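Local coordinates for uncharacterized protein (Magnetospirillum magneticum AMB-1, PDB 5MU5) that is a Maf glycosyltransferase that is involved in the formation of bacterial flagella, probably by transferring sugar to flagellin, at residues 384-388 against 399-403. Sequence-based numbering, arbitrary orientation.
Sequences YSLDD and TAALA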
loop_
_atom_site.group_PDB
_atom_site.type_symbol
_atom_site.label_atom_id
_atom_site.label_comp_id
_atom_site.label_asym_id
_atom_site.label_seq_id
_atom_site.Cartn_x
_atom_site.Cartn_y
_atom_site.Cartn_z
ATOM N N TYR A 384 -3.299 14.435 14.692
ATOM C CA TYR A 384 -2.998 15.539 13.782
ATOM C C TYR A 384 -2.830 15.075 12.331
ATOM O O TYR A 384 -2.328 15.820 11.488
ATOM C CB TYR A 384 -1.747 16.299 14.253
ATOM C CG TYR A 384 -1.791 16.714 15.706
ATOM C CD1 TYR A 384 -2.533 17.820 16.118
ATOM C CD2 TYR A 384 -1.070 16.018 16.674
ATOM C CE1 TYR A 384 -2.564 18.207 17.452
ATOM C CE2 TYR A 384 -1.101 16.395 18.010
ATOM C CZ TYR A 384 -1.852 17.477 18.386
ATOM O OH TYR A 384 -1.892 17.843 19.684
ATOM N N SER A 385 -3.241 13.847 12.041
ATOM C CA SER A 385 -3.189 13.330 10.673
ATOM C C SER A 385 -4.599 13.109 10.174
ATOM O O SER A 385 -5.563 13.235 10.929
ATOM C CB SER A 385 -2.403 12.013 10.580
ATOM O OG SER A 385 -2.893 11.084 11.507
ATOM N N LEU A 386 -4.691 12.820 8.883
ATOM C CA LEU A 386 -5.930 12.483 8.241
ATOM C C LEU A 386 -5.788 11.122 7.570
ATOM O O LEU A 386 -4.701 10.753 7.126
ATOM C CB LEU A 386 -6.277 13.530 7.189
ATOM C CG LEU A 386 -6.503 14.942 7.707
ATOM C CD1 LEU A 386 -6.660 15.872 6.530
ATOM C CD2 LEU A 386 -7.715 15.031 8.628
ATOM N N ASP A 387 -6.898 10.389 7.557
ATOM C CA ASP A 387 -7.066 9.170 6.794
ATOM C C ASP A 387 -7.743 9.548 5.487
ATOM O O ASP A 387 -8.532 10.511 5.441
ATOM C CB ASP A 387 -8.002 8.209 7.522
ATOM C CG ASP A 387 -7.403 7.650 8.786
ATOM O OD1 ASP A 387 -6.158 7.566 8.874
ATOM O OD2 ASP A 387 -8.186 7.280 9.693
ATOM N N ASP A 388 -7.466 8.772 4.441
ATOM C CA ASP A 388 -8.067 8.983 3.131
ATOM C C ASP A 388 -7.866 10.413 2.650
ATOM O O ASP A 388 -8.738 10.981 2.007
ATOM C CB ASP A 388 -9.561 8.594 3.139
ATOM C CG ASP A 388 -9.785 7.083 3.376
ATOM O OD1 ASP A 388 -9.126 6.254 2.686
ATOM O OD2 ASP A 388 -10.630 6.722 4.237
ATOM N N THR A 399 -11.901 14.906 3.572
ATOM C CA THR A 399 -11.538 14.294 4.846
ATOM C C THR A 399 -11.215 15.386 5.867
ATOM O O THR A 399 -11.562 15.247 7.044
ATOM C CB THR A 399 -10.396 13.243 4.727
ATOM O OG1 THR A 399 -10.234 12.571 5.986
ATOM C CG2 THR A 399 -9.072 13.883 4.377
ATOM N N ALA A 400 -10.587 16.476 5.409
ATOM C CA ALA A 400 -10.278 17.612 6.298
ATOM C C ALA A 400 -11.569 18.192 6.836
ATOM O O ALA A 400 -11.666 18.502 8.014
ATOM C CB ALA A 400 -9.490 18.694 5.578
ATOM N N ALA A 401 -12.563 18.336 5.972
ATOM C CA ALA A 401 -13.839 18.925 6.379
ATOM C C ALA A 401 -14.544 18.101 7.455
ATOM O O ALA A 401 -15.085 18.645 8.411
ATOM C CB ALA A 401 -14.743 19.087 5.178
ATOM N N LEU A 402 -14.526 16.786 7.295
ATOM C CA LEU A 402 -15.166 15.893 8.249
ATOM C C LEU A 402 -14.395 15.886 9.558
ATOM O O LEU A 402 -14.983 15.871 10.628
ATOM C CB LEU A 402 -15.270 14.470 7.669
ATOM C CG LEU A 402 -16.226 14.367 6.484
ATOM C CD1 LEU A 402 -15.948 13.096 5.686
ATOM C CD2 LEU A 402 -17.679 14.425 6.951
ATOM N N ALA A 403 -13.073 15.946 9.463
ATOM C CA ALA A 403 -12.224 15.967 10.643
ATOM C C ALA A 403 -12.474 17.231 11.497
ATOM O O ALA A 403 -12.534 17.158 12.733
ATOM C CB ALA A 403 -10.776 15.862 10.227
#
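Leu386 reaches from the loop onto one face of the helix and spreads its two methyls over Thr399, Ala400 and Ala403. Its CG lies anti to the carbonyl carbon (chi1 -62°), which carries the fork toward the helix. Leu386 CD1 touches CG2 of Thr399 at 3.8 Å and also reaches CB of Ala400. The other branch, Leu386 CD2, meets CB of Ala403 at 3.6 Å, one turn further on. Thr399 approaches the leucine at a slant and divides its two branches between a polar and an apolar task: CG2 packs against Leu386, while Thr399 OG1 donates a hydrogen bond of 2.7 Å to the backbone O of Asp387. The hydroxyl sits almost in line with that carbonyl, at a C=O...OG1 angle of 166°. The contact ties the loop after helix 373-378 to helix 393-404, within the MptE-like region. The helix leads into strand 408-412 of the large mixed sheet. A valine in place of Thr399 would probably leave the Asp387 carbonyl without this donor and the loop less firmly tied to the helix. The carboxylates of Asp387 and Asp388 turn from helix 393-404 and form salt bridges with Arg482 and Arg478 of helix 467-482. Ile479 also packs on Thr399.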